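Local coordinates for uncharacterized protein (Candida albicans, PDB 5K04) that probably serves as the non-catalytic auxiliary subunit of the NatB complex, which acetylates protein N-termini, at residues A[609-623]-A[636-649]. Residues are numbered along the deposited sequence; the frame is centred on the assembly and turned at random.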
loop_
_atom_site.group_PDB
_atom_site.type_symbol
_atom_site.label_atom_id
_atom_site.label_comp_id
_atom_site.label_asym_id
_atom_site.label_seq_id
_atom_site.Cartn_x
_atom_site.Cartn_y
_atom_site.Cartn_z
ATOM N N PHE A 609 16.852 26.483 3.182
ATOM C CA PHE A 609 18.001 25.663 3.545
ATOM C C PHE A 609 18.165 24.481 2.603
ATOM O O PHE A 609 19.284 24.169 2.178
ATOM C CB PHE A 609 17.915 25.165 4.981
ATOM C CG PHE A 609 19.062 24.268 5.340
ATOM C CD1 PHE A 609 20.360 24.778 5.390
ATOM C CD2 PHE A 609 18.867 22.918 5.586
ATOM C CE1 PHE A 609 21.431 23.967 5.694
ATOM C CE2 PHE A 609 19.949 22.094 5.905
ATOM C CZ PHE A 609 21.229 22.622 5.954
ATOM N N ASP A 610 17.061 23.803 2.275
ATOM C CA ASP A 610 17.147 22.660 1.371
ATOM C C ASP A 610 17.619 23.078 -0.018
ATOM O O ASP A 610 18.356 22.330 -0.661
ATOM C CB ASP A 610 15.805 21.929 1.298
ATOM C CG ASP A 610 15.675 20.836 2.367
ATOM O OD1 ASP A 610 16.712 20.394 2.913
ATOM O OD2 ASP A 610 14.533 20.414 2.657
ATOM N N ASN A 611 17.230 24.269 -0.489
ATOM C CA ASN A 611 17.758 24.751 -1.768
ATOM C C ASN A 611 19.274 24.938 -1.702
ATOM O O ASN A 611 19.986 24.607 -2.654
ATOM C CB ASN A 611 17.055 26.050 -2.184
ATOM C CG ASN A 611 15.791 25.791 -3.037
ATOM O OD1 ASN A 611 15.720 24.815 -3.797
ATOM N ND2 ASN A 611 14.799 26.657 -2.902
ATOM N N LEU A 612 19.790 25.442 -0.571
ATOM C CA LEU A 612 21.234 25.580 -0.412
ATOM C C LEU A 612 21.914 24.217 -0.298
ATOM O O LEU A 612 22.950 23.977 -0.924
ATOM C CB LEU A 612 21.533 26.433 0.815
ATOM C CG LEU A 612 22.979 26.522 1.310
ATOM C CD1 LEU A 612 23.824 27.319 0.338
ATOM C CD2 LEU A 612 23.011 27.159 2.700
ATOM N N LEU A 613 21.334 23.313 0.494
ATOM C CA LEU A 613 21.902 21.982 0.688
ATOM C C LEU A 613 22.171 21.287 -0.643
ATOM O O LEU A 613 23.254 20.724 -0.859
ATOM C CB LEU A 613 20.952 21.136 1.549
ATOM C CG LEU A 613 21.443 19.715 1.912
ATOM C CD1 LEU A 613 22.701 19.762 2.785
ATOM C CD2 LEU A 613 20.348 18.869 2.581
ATOM N N TYR A 614 21.184 21.303 -1.545
ATOM C CA TYR A 614 21.305 20.522 -2.767
ATOM C C TYR A 614 22.145 21.231 -3.812
ATOM O O TYR A 614 22.743 20.570 -4.664
ATOM C CB TYR A 614 19.913 20.149 -3.284
ATOM C CG TYR A 614 19.301 19.129 -2.353
ATOM C CD1 TYR A 614 19.873 17.857 -2.218
ATOM C CD2 TYR A 614 18.200 19.444 -1.555
ATOM C CE1 TYR A 614 19.358 16.922 -1.321
ATOM C CE2 TYR A 614 17.673 18.508 -0.658
ATOM C CZ TYR A 614 18.252 17.248 -0.546
ATOM O OH TYR A 614 17.719 16.334 0.342
ATOM N N LYS A 615 22.220 22.563 -3.741
ATOM C CA LYS A 615 23.235 23.277 -4.501
ATOM C C LYS A 615 24.638 22.929 -3.994
ATOM O O LYS A 615 25.538 22.638 -4.791
ATOM C CB LYS A 615 22.968 24.779 -4.428
ATOM C CG LYS A 615 23.936 25.622 -5.251
ATOM C CD LYS A 615 23.465 27.081 -5.330
ATOM C CE LYS A 615 24.493 27.990 -5.998
ATOM N NZ LYS A 615 24.699 27.706 -7.440
ATOM N N LEU A 616 24.834 22.936 -2.670
ATOM C CA LEU A 616 26.095 22.468 -2.101
ATOM C C LEU A 616 26.422 21.064 -2.595
ATOM O O LEU A 616 27.526 20.814 -3.088
ATOM C CB LEU A 616 26.034 22.504 -0.570
ATOM C CG LEU A 616 25.956 23.891 0.109
ATOM C CD1 LEU A 616 25.997 23.781 1.631
ATOM C CD2 LEU A 616 27.044 24.838 -0.391
ATOM N N TYR A 617 25.451 20.143 -2.512
ATOM C CA TYR A 617 25.672 18.786 -3.008
ATOM C C TYR A 617 26.086 18.801 -4.476
ATOM O O TYR A 617 27.096 18.199 -4.855
ATOM C CB TYR A 617 24.423 17.932 -2.820
ATOM C CG TYR A 617 24.374 17.113 -1.535
ATOM C CD1 TYR A 617 25.340 16.147 -1.248
ATOM C CD2 TYR A 617 23.323 17.267 -0.638
ATOM C CE1 TYR A 617 25.268 15.370 -0.083
ATOM C CE2 TYR A 617 23.239 16.500 0.521
ATOM C CZ TYR A 617 24.214 15.560 0.801
ATOM O OH TYR A 617 24.125 14.831 1.964
ATOM N N PHE A 618 25.341 19.527 -5.307
ATOM C CA PHE A 618 25.619 19.531 -6.738
ATOM C C PHE A 618 27.044 19.999 -7.021
ATOM O O PHE A 618 27.773 19.372 -7.798
ATOM C CB PHE A 618 24.595 20.413 -7.468
ATOM C CG PHE A 618 24.858 20.548 -8.952
ATOM C CD1 PHE A 618 24.442 19.564 -9.842
ATOM C CD2 PHE A 618 25.543 21.646 -9.451
ATOM C CE1 PHE A 618 24.684 19.676 -11.209
ATOM C CE2 PHE A 618 25.794 21.771 -10.812
ATOM C CZ PHE A 618 25.358 20.776 -11.698
ATOM N N ASN A 619 27.458 21.103 -6.393
ATOM C CA ASN A 619 28.814 21.602 -6.588
ATOM C C ASN A 619 29.844 20.598 -6.101
ATOM O O ASN A 619 30.924 20.460 -6.698
ATOM C CB ASN A 619 28.983 22.942 -5.864
ATOM C CG ASN A 619 28.209 24.065 -6.536
ATOM O OD1 ASN A 619 27.184 23.831 -7.172
ATOM N ND2 ASN A 619 28.724 25.281 -6.431
ATOM N N LEU A 620 29.527 19.894 -5.008
ATOM C CA LEU A 620 30.464 18.942 -4.425
ATOM C C LEU A 620 30.686 17.761 -5.356
ATOM O O LEU A 620 31.824 17.314 -5.548
ATOM C CB LEU A 620 29.940 18.468 -3.069
ATOM C CG LEU A 620 30.742 17.364 -2.371
ATOM C CD1 LEU A 620 32.174 17.832 -2.087
ATOM C CD2 LEU A 620 30.046 16.895 -1.091
ATOM N N LEU A 621 29.607 17.255 -5.955
ATOM C CA LEU A 621 29.697 16.075 -6.802
ATOM C C LEU A 621 30.326 16.408 -8.146
ATOM O O LEU A 621 31.106 15.614 -8.678
ATOM C CB LEU A 621 28.303 15.476 -6.978
ATOM C CG LEU A 621 27.635 15.107 -5.646
ATOM C CD1 LEU A 621 26.150 14.845 -5.830
ATOM C CD2 LEU A 621 28.309 13.890 -5.029
ATOM N N LYS A 622 30.004 17.586 -8.697
ATOM C CA LYS A 622 30.575 18.013 -9.973
ATOM C C LYS A 622 32.093 18.138 -9.883
ATOM O O LYS A 622 32.821 17.738 -10.799
ATOM C CB LYS A 622 29.941 19.342 -10.408
ATOM C CG LYS A 622 28.993 19.222 -11.605
ATOM C CD LYS A 622 28.756 20.562 -12.286
ATOM C CE LYS A 622 29.359 20.642 -13.677
ATOM N NZ LYS A 622 28.450 20.149 -14.747
ATOM N N ILE A 623 32.581 18.669 -8.762
ATOM C CA ILE A 623 34.004 18.898 -8.549
ATOM C C ILE A 623 34.755 17.595 -8.307
ATOM O O ILE A 623 35.923 17.466 -8.689
ATOM C CB ILE A 623 34.143 19.870 -7.370
ATOM C CG1 ILE A 623 33.999 21.311 -7.829
ATOM C CG2 ILE A 623 35.395 19.660 -6.611
ATOM C CD1 ILE A 623 33.668 22.195 -6.667
ATOM N N LEU A 636 32.516 26.541 -8.864
ATOM C CA LEU A 636 31.728 25.656 -8.007
ATOM C C LEU A 636 32.339 25.534 -6.613
ATOM O O LEU A 636 31.616 25.483 -5.608
ATOM C CB LEU A 636 31.607 24.287 -8.672
ATOM C CG LEU A 636 30.861 24.370 -10.008
ATOM C CD1 LEU A 636 30.916 23.062 -10.768
ATOM C CD2 LEU A 636 29.420 24.807 -9.758
ATOM N N TYR A 637 33.673 25.510 -6.525
ATOM C CA TYR A 637 34.298 25.323 -5.223
ATOM C C TYR A 637 34.229 26.586 -4.370
ATOM O O TYR A 637 34.106 26.490 -3.141
ATOM C CB TYR A 637 35.743 24.859 -5.396
ATOM C CG TYR A 637 36.604 25.130 -4.191
ATOM C CD1 TYR A 637 36.427 24.409 -3.021
ATOM C CD2 TYR A 637 37.577 26.127 -4.217
ATOM C CE1 TYR A 637 37.192 24.661 -1.910
ATOM C CE2 TYR A 637 38.362 26.387 -3.096
ATOM C CZ TYR A 637 38.163 25.640 -1.951
ATOM O OH TYR A 637 38.911 25.849 -0.824
ATOM N N ASN A 638 34.313 27.766 -5.004
ATOM C CA ASN A 638 34.202 29.024 -4.267
ATOM C C ASN A 638 32.855 29.131 -3.556
ATOM O O ASN A 638 32.781 29.617 -2.422
ATOM C CB ASN A 638 34.393 30.221 -5.209
ATOM C CG ASN A 638 35.870 30.580 -5.450
ATOM O OD1 ASN A 638 36.777 30.123 -4.748
ATOM N ND2 ASN A 638 36.103 31.416 -6.451
ATOM N N TYR A 639 31.777 28.672 -4.205
ATOM C CA TYR A 639 30.470 28.732 -3.564
ATOM C C TYR A 639 30.420 27.843 -2.324
ATOM O O TYR A 639 29.837 28.225 -1.304
ATOM C CB TYR A 639 29.375 28.356 -4.558
ATOM C CG TYR A 639 27.984 28.658 -4.029
ATOM C CD1 TYR A 639 27.274 27.715 -3.283
ATOM C CD2 TYR A 639 27.374 29.884 -4.284
ATOM C CE1 TYR A 639 25.997 27.995 -2.799
ATOM C CE2 TYR A 639 26.104 30.175 -3.807
ATOM C CZ TYR A 639 25.420 29.234 -3.062
ATOM O OH TYR A 639 24.157 29.524 -2.595
ATOM N N LEU A 640 31.036 26.655 -2.390
ATOM C CA LEU A 640 31.150 25.808 -1.200
ATOM C C LEU A 640 31.967 26.501 -0.113
ATOM O O LEU A 640 31.615 26.455 1.069
ATOM C CB LEU A 640 31.785 24.461 -1.563
ATOM C CG LEU A 640 30.956 23.483 -2.412
ATOM C CD1 LEU A 640 31.862 22.582 -3.250
ATOM C CD2 LEU A 640 30.062 22.617 -1.536
ATOM N N GLN A 641 33.046 27.179 -0.507
ATOM C CA GLN A 641 33.922 27.825 0.464
ATOM C C GLN A 641 33.204 28.955 1.201
ATOM O O GLN A 641 33.361 29.111 2.417
ATOM C CB GLN A 641 35.173 28.337 -0.256
ATOM C CG GLN A 641 36.185 29.057 0.620
ATOM C CD GLN A 641 37.579 29.091 -0.002
ATOM O OE1 GLN A 641 37.742 28.911 -1.212
ATOM N NE2 GLN A 641 38.589 29.309 0.830
ATOM N N LYS A 642 32.405 29.748 0.482
ATOM C CA LYS A 642 31.745 30.889 1.098
ATOM C C LYS A 642 30.656 30.455 2.077
ATOM O O LYS A 642 30.381 31.167 3.049
ATOM C CB LYS A 642 31.152 31.784 0.009
ATOM C CG LYS A 642 31.802 33.150 -0.134
ATOM C CD LYS A 642 33.193 33.099 -0.785
ATOM C CE LYS A 642 33.830 34.498 -0.848
ATOM N NZ LYS A 642 35.253 34.491 -1.319
ATOM N N ASN A 643 30.038 29.288 1.852
ATOM C CA ASN A 643 28.819 28.905 2.549
ATOM C C ASN A 643 28.976 27.726 3.505
ATOM O O ASN A 643 28.050 27.454 4.276
ATOM C CB ASN A 643 27.724 28.596 1.521
ATOM C CG ASN A 643 27.198 29.861 0.825
ATOM O OD1 ASN A 643 26.718 30.796 1.472
ATOM N ND2 ASN A 643 27.315 29.894 -0.503
ATOM N N LEU A 644 30.108 27.017 3.479
ATOM C CA LEU A 644 30.398 26.000 4.496
ATOM C C LEU A 644 30.934 26.704 5.746
ATOM O O LEU A 644 32.117 26.654 6.095
ATOM C CB LEU A 644 31.370 24.961 3.961
ATOM C CG LEU A 644 30.757 23.890 3.060
ATOM C CD1 LEU A 644 31.722 22.720 2.872
ATOM C CD2 LEU A 644 29.458 23.429 3.659
ATOM N N LYS A 645 30.016 27.411 6.397
ATOM C CA LYS A 645 30.272 28.222 7.577
ATOM C C LYS A 645 28.977 28.268 8.370
ATOM O O LYS A 645 27.903 28.429 7.783
ATOM C CB LYS A 645 30.687 29.651 7.210
ATOM C CG LYS A 645 31.990 29.808 6.444
ATOM C CD LYS A 645 32.259 31.278 6.202
ATOM C CE LYS A 645 33.593 31.503 5.499
ATOM N NZ LYS A 645 33.737 32.918 4.993
ATOM N N THR A 646 29.079 28.153 9.701
ATOM C CA THR A 646 27.867 28.186 10.520
ATOM C C THR A 646 27.096 29.486 10.337
ATOM O O THR A 646 25.860 29.479 10.352
ATOM C CB THR A 646 28.197 27.980 12.000
ATOM O OG1 THR A 646 28.998 29.067 12.466
ATOM C CG2 THR A 646 28.959 26.711 12.147
ATOM N N ASP A 647 27.806 30.603 10.147
ATOM C CA ASP A 647 27.136 31.878 9.912
ATOM C C ASP A 647 26.223 31.827 8.694
ATOM O O ASP A 647 25.240 32.567 8.636
ATOM C CB ASP A 647 28.168 32.992 9.765
ATOM C CG ASP A 647 28.737 33.429 11.104
ATOM O OD1 ASP A 647 28.028 33.271 12.126
ATOM O OD2 ASP A 647 29.883 33.937 11.133
ATOM N N LYS A 648 26.521 30.960 7.721
ATOM C CA LYS A 648 25.617 30.767 6.592
ATOM C C LYS A 648 24.625 29.640 6.832
ATOM O O LYS A 648 23.472 29.719 6.385
ATOM C CB LYS A 648 26.408 30.479 5.311
ATOM C CG LYS A 648 27.287 31.632 4.838
ATOM C CD LYS A 648 26.444 32.840 4.471
ATOM C CE LYS A 648 27.297 33.986 3.965
ATOM N NZ LYS A 648 26.427 35.070 3.427
ATOM N N LEU A 649 25.058 28.579 7.515
ATOM C CA LEU A 649 24.239 27.384 7.666
ATOM C C LEU A 649 23.228 27.484 8.804
ATOM O O LEU A 649 22.325 26.653 8.858
ATOM C CB LEU A 649 25.143 26.166 7.871
ATOM C CG LEU A 649 26.069 25.851 6.692
ATOM C CD1 LEU A 649 27.110 24.819 7.090
ATOM C CD2 LEU A 649 25.277 25.374 5.477
#
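K615 (chi1 -177°) and Y639 both leave their helices trans to the backbone nitrogen and meet at about a right angle, the lysine laid over the phenol ring. The extended chain of K615 carries CE onto the face, 3.4 Å from the centroid of the Y639 ring, in a CH-pi contact. The bend at its last torsion sets K615 NZ above the ring, 4.5 Å from the Y639 centroid and nearly on the ring normal, a cation-pi geometry. N643 ND2 sits over the centre of the opposite face and also donates a bent hydrogen bond to Y639 O; the ring thus lies between K615 CE and N643 ND2. L616 CD2 closes on its edge, and the methyl CD1 of L612 reaches the hydroxyl end, 3.7 Å from Y639 OH.

One turn further along helix 608-625, N619 ND2 donates to the backbone L636 O (3.0 Å, N-H...O 155°), in the carbonyl plane and on a lone pair. This bond ties the amide to the partner helix where the backbones are close, while L636 CD2 packs against N619 CG. Next to this bond, L640 enters between N619, L616, L620 and I623, and its CD2 passes L616 CD2 at 3.9 Å, the two leucines running in opposite directions. I623 CD1 rests on L636 CB and Y637 CB at 3.6 Å each. At the other end L649 CD2, from the short helix 646-649, touches L612 CD2 and the edge of the F609 ring.

Helices 661-682 and 686-695 add further packing, through F672 on L616 and Y687 on I623. Knobs-into-holes packing between sequence-adjacent helices, their segments crossing at -135°, makes this an obliquely crossed, roughly antiparallel helical hairpin, consistent with the TPR-like alpha-helical architecture of the MDM20/NAA25 family.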